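Local coordinates for ferredoxin component of dioxygenase (Sphingobium yanoikuyae, PDB 2I7F), which carries a Rieske-type [2Fe-2S] cluster and probably passes electrons to the terminal oxygenase of a biphenyl dioxygenase system, at residues K4-Q9 / D96-I101; F39-L44 / I87-V92; N43-G48 / F81-P86. All coordinates share one frame; numbering follows the deposited sequence.

Contact 1 of 3, residues K4-Q9 / D96-I101; sequences KLRLCQ and DGWVCI. With SO4 (sulfate ion), chain C.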
# COMPACT_ATOMS: atom_id res chain seq x y z
N LYS A 4 9.18 15.84 -2.78
CA LYS A 4 7.98 15.00 -2.75
C LYS A 4 7.41 14.59 -4.11
O LYS A 4 7.53 15.32 -5.10
CB LYS A 4 6.88 15.67 -1.93
CG LYS A 4 7.41 16.08 -0.55
CD LYS A 4 6.40 15.97 0.53
CE LYS A 4 7.00 16.38 1.86
NZ LYS A 4 8.12 15.56 2.33
N LEU A 5 6.82 13.40 -4.12
CA LEU A 5 6.18 12.82 -5.30
C LEU A 5 4.71 12.71 -5.01
O LEU A 5 4.35 12.12 -4.02
CB LEU A 5 6.70 11.40 -5.55
CG LEU A 5 8.16 11.21 -5.96
CD1 LEU A 5 8.53 9.73 -6.14
CD2 LEU A 5 8.36 12.03 -7.22
N ARG A 6 3.86 13.28 -5.87
CA ARG A 6 2.41 13.07 -5.77
C ARG A 6 2.00 11.68 -6.30
O ARG A 6 2.38 11.31 -7.41
CB ARG A 6 1.66 14.16 -6.52
CG ARG A 6 1.80 15.48 -5.86
CD ARG A 6 1.13 16.61 -6.59
NE ARG A 6 1.76 16.77 -7.87
CZ ARG A 6 1.47 17.73 -8.74
NH1 ARG A 6 0.54 18.63 -8.47
NH2 ARG A 6 2.16 17.79 -9.87
N LEU A 7 1.21 10.94 -5.53
CA LEU A 7 0.74 9.61 -5.94
C LEU A 7 -0.68 9.62 -6.50
O LEU A 7 -0.93 9.09 -7.58
CB LEU A 7 0.88 8.56 -4.80
CG LEU A 7 2.28 8.49 -4.20
CD1 LEU A 7 2.37 7.43 -3.06
CD2 LEU A 7 3.33 8.23 -5.30
N CYS A 8 -1.59 10.30 -5.80
CA CYS A 8 -3.00 10.28 -6.13
C CYS A 8 -3.69 11.22 -5.18
O CYS A 8 -3.12 11.58 -4.15
CB CYS A 8 -3.60 8.86 -6.02
SG CYS A 8 -3.71 8.08 -4.37
N GLN A 9 -4.90 11.63 -5.51
CA GLN A 9 -5.66 12.50 -4.63
C GLN A 9 -6.15 11.70 -3.43
O GLN A 9 -6.53 10.54 -3.56
CB GLN A 9 -6.83 13.10 -5.37
CG GLN A 9 -6.41 14.14 -6.37
CD GLN A 9 -7.54 14.44 -7.30
OE1 GLN A 9 -8.28 15.41 -7.09
NE2 GLN A 9 -7.76 13.59 -8.28
N ASP A 96 -1.76 19.55 -0.37
CA ASP A 96 -2.77 20.17 -1.19
C ASP A 96 -3.73 19.16 -1.77
O ASP A 96 -4.02 19.18 -2.97
CB ASP A 96 -2.13 20.99 -2.33
CG ASP A 96 -3.08 22.02 -2.89
OD1 ASP A 96 -3.78 22.68 -2.11
OD2 ASP A 96 -3.09 22.20 -4.13
N GLY A 97 -4.23 18.29 -0.91
CA GLY A 97 -5.14 17.22 -1.32
C GLY A 97 -4.54 16.02 -1.99
O GLY A 97 -5.27 15.12 -2.36
N TRP A 98 -3.22 16.01 -2.19
CA TRP A 98 -2.52 14.83 -2.74
C TRP A 98 -1.82 13.95 -1.70
O TRP A 98 -1.16 14.44 -0.79
CB TRP A 98 -1.49 15.25 -3.82
CG TRP A 98 -2.15 15.74 -5.04
CD1 TRP A 98 -2.65 17.00 -5.23
CD2 TRP A 98 -2.43 15.00 -6.24
NE1 TRP A 98 -3.23 17.08 -6.48
CE2 TRP A 98 -3.12 15.87 -7.11
CE3 TRP A 98 -2.14 13.71 -6.68
CZ2 TRP A 98 -3.52 15.49 -8.41
CZ3 TRP A 98 -2.56 13.32 -7.94
CH2 TRP A 98 -3.25 14.20 -8.78
N VAL A 99 -1.95 12.64 -1.87
CA VAL A 99 -1.11 11.66 -1.19
C VAL A 99 0.30 11.71 -1.77
O VAL A 99 0.49 11.46 -2.96
CB VAL A 99 -1.64 10.20 -1.32
CG1 VAL A 99 -0.73 9.28 -0.57
CG2 VAL A 99 -3.05 10.08 -0.74
N CYS A 100 1.27 12.08 -0.93
CA CYS A 100 2.66 12.13 -1.34
C CYS A 100 3.57 11.29 -0.48
O CYS A 100 3.29 11.04 0.69
CB CYS A 100 3.21 13.57 -1.33
SG CYS A 100 2.32 14.80 -2.25
N ILE A 101 4.69 10.90 -1.09
CA ILE A 101 5.83 10.27 -0.43
C ILE A 101 7.10 11.03 -0.87
O ILE A 101 7.08 11.80 -1.81
CB ILE A 101 5.94 8.74 -0.71
CG1 ILE A 101 6.16 8.43 -2.21
CG2 ILE A 101 4.72 8.01 -0.11
CD1 ILE A 101 6.77 7.02 -2.50
S SO4 C . -5.92 10.57 -8.95
O1 SO4 C . -4.48 10.48 -9.20
O2 SO4 C . -6.27 10.53 -7.54
O3 SO4 C . -6.43 11.82 -9.53
O4 SO4 C . -6.57 9.42 -9.61
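The indole of Trp98 lies between the methylenes of two polar side chains, Arg6 CD over one face and Gln9 CG over the other. Arg6 CD sits 3.9 Å from the centroid of the Trp98 five-membered ring, a CH-pi contact. The Arg6 guanidinium lies farther out over the same ring, its plane turned 53° from it, at most a weak cation-pi attraction. On the opposite face Gln9 CG stands 3.8 Å from the centroid of the Trp98 six-membered ring. Near the ring plane, Leu7 C is at the edge. Long side chains with polar ends suit these places, since their methylenes cover the ring while their polar ends lead beyond it. Gln9 NE2 and backbone N both hydrogen-bond a sulfate, probably from the crystallisation liquor.

The antiparallel backbones are joined by Leu5 N to Ile101 O (2.8 Å), the return bond from Ile101 N to Leu5 O, Leu7 N to Val99 O (2.7 Å) and Val99 N to Cys8 O (2.8 Å). Leu7 CD1 packs on Ile101 CG2 at 3.8 Å, the side chains crossing at about a right angle. Strand 4-9 is outermost in the six-stranded sheet, with 98-102 between it and 89-95; Leu7, Val99 and Ile101 pack against Val40 of strand 37-42.

Contact 2 of 3, residues F39-L44 / I87-V92; sequences FVTDNL and IKTYPV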
# COMPACT_ATOMS: atom_id res chain seq x y z
N PHE A 39 -1.90 5.24 4.15
CA PHE A 39 -0.66 4.49 4.23
C PHE A 39 -0.29 4.13 2.81
O PHE A 39 -1.17 4.05 1.94
CB PHE A 39 -0.83 3.25 5.14
CG PHE A 39 -1.25 3.60 6.55
CD1 PHE A 39 -2.60 3.79 6.88
CD2 PHE A 39 -0.28 3.88 7.53
CE1 PHE A 39 -2.96 4.16 8.14
CE2 PHE A 39 -0.64 4.27 8.79
CZ PHE A 39 -1.99 4.41 9.12
N VAL A 40 1.01 3.97 2.57
CA VAL A 40 1.57 3.63 1.26
C VAL A 40 2.61 2.50 1.45
O VAL A 40 3.50 2.60 2.32
CB VAL A 40 2.21 4.88 0.54
CG1 VAL A 40 2.89 4.49 -0.83
CG2 VAL A 40 1.13 5.97 0.32
N THR A 41 2.42 1.43 0.67
CA THR A 41 3.33 0.29 0.60
C THR A 41 3.71 0.00 -0.85
O THR A 41 3.02 0.43 -1.75
CB THR A 41 2.73 -1.02 1.25
OG1 THR A 41 1.80 -1.67 0.36
CG2 THR A 41 2.08 -0.75 2.60
N ASP A 42 4.80 -0.72 -1.09
CA ASP A 42 4.95 -1.42 -2.36
C ASP A 42 3.70 -2.27 -2.68
O ASP A 42 3.03 -2.78 -1.80
CB ASP A 42 6.19 -2.30 -2.37
CG ASP A 42 7.47 -1.50 -2.60
OD1 ASP A 42 7.38 -0.28 -2.84
OD2 ASP A 42 8.56 -2.10 -2.51
N ASN A 43 3.35 -2.37 -3.95
CA ASN A 43 2.18 -3.16 -4.37
C ASN A 43 2.52 -4.64 -4.65
O ASN A 43 1.68 -5.53 -4.43
CB ASN A 43 1.57 -2.50 -5.61
CG ASN A 43 0.14 -2.77 -5.80
OD1 ASN A 43 -0.46 -2.38 -6.83
ND2 ASN A 43 -0.47 -3.44 -4.83
N LEU A 44 3.72 -4.92 -5.16
CA LEU A 44 4.11 -6.29 -5.46
C LEU A 44 4.28 -7.07 -4.13
O LEU A 44 5.14 -6.75 -3.31
CB LEU A 44 5.42 -6.36 -6.30
CG LEU A 44 5.74 -7.72 -6.97
CD1 LEU A 44 4.73 -8.03 -8.12
CD2 LEU A 44 7.18 -7.81 -7.47
N ILE A 87 6.75 -6.06 3.64
CA ILE A 87 6.45 -5.16 2.53
C ILE A 87 7.13 -3.83 2.87
O ILE A 87 7.27 -3.46 4.04
CB ILE A 87 4.87 -5.10 2.24
CG1 ILE A 87 4.52 -4.57 0.86
CG2 ILE A 87 4.15 -4.27 3.25
CD1 ILE A 87 4.98 -5.40 -0.31
N LYS A 88 7.68 -3.17 1.86
CA LYS A 88 8.22 -1.83 2.03
C LYS A 88 7.06 -0.86 2.24
O LYS A 88 6.10 -0.89 1.50
CB LYS A 88 9.01 -1.40 0.81
CG LYS A 88 9.50 0.05 0.78
CD LYS A 88 10.75 0.20 1.54
CE LYS A 88 11.38 1.55 1.29
NZ LYS A 88 12.38 1.75 2.36
N THR A 89 7.21 -0.02 3.27
CA THR A 89 6.31 1.09 3.56
C THR A 89 7.02 2.43 3.29
O THR A 89 8.24 2.50 3.17
CB THR A 89 5.78 1.05 5.05
OG1 THR A 89 6.84 1.37 5.98
CG2 THR A 89 5.17 -0.31 5.41
N TYR A 90 6.22 3.48 3.14
CA TYR A 90 6.71 4.82 2.87
C TYR A 90 6.00 5.80 3.80
O TYR A 90 4.79 5.67 4.01
CB TYR A 90 6.44 5.22 1.38
CG TYR A 90 7.12 4.30 0.36
CD1 TYR A 90 6.50 3.13 -0.06
CD2 TYR A 90 8.35 4.58 -0.14
CE1 TYR A 90 7.09 2.29 -0.96
CE2 TYR A 90 8.97 3.73 -1.04
CZ TYR A 90 8.33 2.58 -1.45
OH TYR A 90 8.97 1.79 -2.37
N PRO A 91 6.73 6.74 4.39
CA PRO A 91 6.17 7.85 5.13
C PRO A 91 5.42 8.77 4.19
O PRO A 91 5.97 9.15 3.13
CB PRO A 91 7.42 8.54 5.75
CG PRO A 91 8.50 7.58 5.64
CD PRO A 91 8.21 6.82 4.37
N VAL A 92 4.19 9.12 4.59
CA VAL A 92 3.20 9.82 3.80
C VAL A 92 3.03 11.27 4.35
O VAL A 92 3.01 11.52 5.57
CB VAL A 92 1.85 9.02 3.73
CG1 VAL A 92 0.85 9.65 2.80
CG2 VAL A 92 2.11 7.56 3.30
O HOH W 1 8.41 -4.39 -0.91
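In both Asp42 and Tyr90 the first torsion puts CG anti to the carbonyl carbon, beside the backbone N (chi1 -78° in Asp42); from there the Tyr90 hydroxyl meets the carboxylate. Tyr90 OH donates to Asp42 OD1 at 2.7 Å, reaching the oxygen on its syn side and 20° out of the carboxylate plane. Ring and carboxylate are turned 49° against each other, and Asp42 N lies in plane at the ring edge. A phenol suits this place because its ring can pack beside Val40 CG1 while its hydroxyl reaches the acid. The other oxygen, Asp42 OD2, accepts from a water that itself accepts from Lys88 N, so both carboxylate oxygens have partners. The negative charge would probably polarise the phenol O-H.

Asp42 N donates to Lys88 O (2.9 Å), and Tyr90 N to Val40 O (3.0 Å). Thr41 and Thr89 form a non-hydrogen-bonded pair. Beside them Ile87 CG1 packs on Asp42 O (3.5 Å) and on Thr41 CB, while Ile87 CD1 touches Leu44 O at 3.3 Å. Val40 CG2 meets Val92 CG2 at 3.5 Å, the two side chains crossing at about a right angle.

Strand 37-42 lies between 29-34 and 89-95 in the sheet. Thr41 OG1, which donates to Asp42 O, is also hydrogen-bonded to Tyr32 OH on the 29-34 side, and Val40, Tyr90 and Val92 pack against strand 98-102.

Contact 3 of 3, residues N43-G48 / F81-P86; sequences NLCTHG and FPCQIP. With FES (Fe2/s2 (inorganic) cluster), chain D.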
# COMPACT_ATOMS: atom_id res chain seq x y z
N ASN A 43 3.35 -2.37 -3.95
CA ASN A 43 2.18 -3.16 -4.37
C ASN A 43 2.52 -4.64 -4.65
O ASN A 43 1.68 -5.53 -4.43
CB ASN A 43 1.57 -2.50 -5.61
CG ASN A 43 0.14 -2.77 -5.80
OD1 ASN A 43 -0.46 -2.38 -6.83
ND2 ASN A 43 -0.47 -3.44 -4.83
N LEU A 44 3.72 -4.92 -5.16
CA LEU A 44 4.11 -6.29 -5.46
C LEU A 44 4.28 -7.07 -4.13
O LEU A 44 5.14 -6.75 -3.31
CB LEU A 44 5.42 -6.36 -6.30
CG LEU A 44 5.74 -7.72 -6.97
CD1 LEU A 44 4.73 -8.03 -8.12
CD2 LEU A 44 7.18 -7.81 -7.47
N CYS A 45 3.44 -8.09 -3.93
CA CYS A 45 3.63 -9.07 -2.87
C CYS A 45 5.08 -9.54 -2.85
O CYS A 45 5.71 -9.64 -3.91
CB CYS A 45 2.72 -10.27 -3.05
SG CYS A 45 2.78 -11.30 -1.58
N THR A 46 5.63 -9.75 -1.65
CA THR A 46 7.03 -10.16 -1.49
C THR A 46 7.15 -11.66 -1.69
O THR A 46 8.26 -12.19 -1.81
CB THR A 46 7.67 -9.77 -0.10
OG1 THR A 46 6.97 -10.44 0.96
CG2 THR A 46 7.70 -8.24 0.15
N HIS A 47 6.01 -12.35 -1.73
CA HIS A 47 6.01 -13.79 -1.90
C HIS A 47 5.87 -14.24 -3.35
O HIS A 47 6.36 -15.31 -3.74
CB HIS A 47 4.95 -14.42 -1.02
CG HIS A 47 4.90 -15.89 -1.15
ND1 HIS A 47 3.95 -16.54 -1.90
CD2 HIS A 47 5.77 -16.85 -0.73
CE1 HIS A 47 4.20 -17.84 -1.89
NE2 HIS A 47 5.30 -18.04 -1.20
N GLY A 48 5.22 -13.43 -4.17
CA GLY A 48 5.11 -13.77 -5.57
C GLY A 48 4.62 -12.64 -6.45
O GLY A 48 4.68 -11.48 -6.08
N PHE A 81 1.19 -16.43 6.79
CA PHE A 81 1.96 -17.29 5.90
C PHE A 81 1.19 -17.43 4.58
O PHE A 81 -0.02 -17.58 4.59
CB PHE A 81 2.15 -18.67 6.60
CG PHE A 81 2.95 -19.66 5.80
CD1 PHE A 81 4.35 -19.69 5.90
CD2 PHE A 81 2.32 -20.55 4.94
CE1 PHE A 81 5.10 -20.57 5.14
CE2 PHE A 81 3.06 -21.46 4.19
CZ PHE A 81 4.45 -21.47 4.29
N PRO A 82 1.90 -17.48 3.43
CA PRO A 82 3.34 -17.59 3.21
C PRO A 82 4.16 -16.32 3.16
O PRO A 82 5.36 -16.40 2.87
CB PRO A 82 3.41 -18.33 1.86
CG PRO A 82 2.18 -17.96 1.16
CD PRO A 82 1.15 -17.59 2.16
N CYS A 83 3.55 -15.17 3.42
CA CYS A 83 4.31 -13.93 3.52
C CYS A 83 5.25 -13.95 4.71
O CYS A 83 4.82 -14.24 5.83
CB CYS A 83 3.38 -12.73 3.63
SG CYS A 83 2.45 -12.53 2.16
N GLN A 84 6.53 -13.69 4.43
CA GLN A 84 7.58 -13.66 5.45
C GLN A 84 8.48 -12.43 5.39
O GLN A 84 9.02 -12.02 6.42
CB GLN A 84 8.47 -14.90 5.35
CG GLN A 84 7.78 -16.20 5.70
CD GLN A 84 8.67 -17.41 5.46
OE1 GLN A 84 9.36 -17.50 4.43
NE2 GLN A 84 8.67 -18.34 6.39
N ILE A 85 8.69 -11.91 4.18
CA ILE A 85 9.55 -10.73 3.96
C ILE A 85 8.66 -9.49 4.09
O ILE A 85 7.67 -9.38 3.36
CB ILE A 85 10.18 -10.74 2.54
CG1 ILE A 85 11.10 -11.96 2.32
CG2 ILE A 85 10.95 -9.45 2.26
CD1 ILE A 85 11.41 -12.24 0.83
N PRO A 86 8.97 -8.58 5.02
CA PRO A 86 8.08 -7.41 5.17
C PRO A 86 7.94 -6.60 3.87
O PRO A 86 8.90 -6.48 3.10
CB PRO A 86 8.79 -6.59 6.25
CG PRO A 86 9.48 -7.59 7.03
CD PRO A 86 10.04 -8.53 6.02
FE1 FES D . 1.97 -15.62 -2.36
FE2 FES D . 1.28 -12.95 -2.20
S1 FES D . 1.20 -14.53 -0.64
S2 FES D . 2.08 -14.09 -3.96
O HOH W 2 7.27 -13.01 1.74
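Neither segment is helix or strand: two loops meet, with Thr46 nearest Ile85 and His47 nearest Cys83 by CA, and the peptide bond before Pro82 is cis. Thr46 OG1 donates to Ile85 O at 2.7 Å, the donor tilted 16° from the carbonyl plane, and accepts from a water that Gln84 N also binds. Threonine suits the spot because its methyl, CG2, packs on Pro86 O (3.6 Å) while its hydroxyl ties the loops together. An alanine here would probably leave Ile85 O and the water without their hydroxyl partner and open a gap beside Pro86.

Pro82 lies over one face of the His47 imidazole, its CB 3.8 Å from the ring centroid in a CH-pi contact. His47 CG is anti to the backbone N (chi1 180°), and ND1 of its ring binds one iron, FE1, at 2.2 Å. Cys45 SG binds the other, FE2, at 2.3 Å, and takes a long hydrogen bond from His47 N (3.4 Å), which may help to stabilise the thiolate. Glycine suits position 48, as a CB would come too close to sulfide S2. His67 and Cys64 complete the ligand set, giving the two-histidine, two-cysteine coordination of a Rieske [2Fe-2S] centre.

Contacts 1 and 2 belong to one six-stranded antiparallel sheet, where strands 98-102 and 89-95 are neighbours; their centres lie 13 Å apart, and they touch where Leu7 CD1 meets Val40 CG1 at 3.7 Å. Contact 3 takes up where 39-44 ends, sharing Asn43 and Leu44, and 81-86 runs directly into 87-92; its centre is also 13 Å from that of contact 2. The centres of contacts 1 and 3 stand 25 Å apart on opposite sides of the chain's centre, without touching. Contact 1 pairs the first and last strands of the chain and encloses the others. The protein thus runs from that strand pairing to a loop-built tip holding the cluster, consistent with electron transfer at that end.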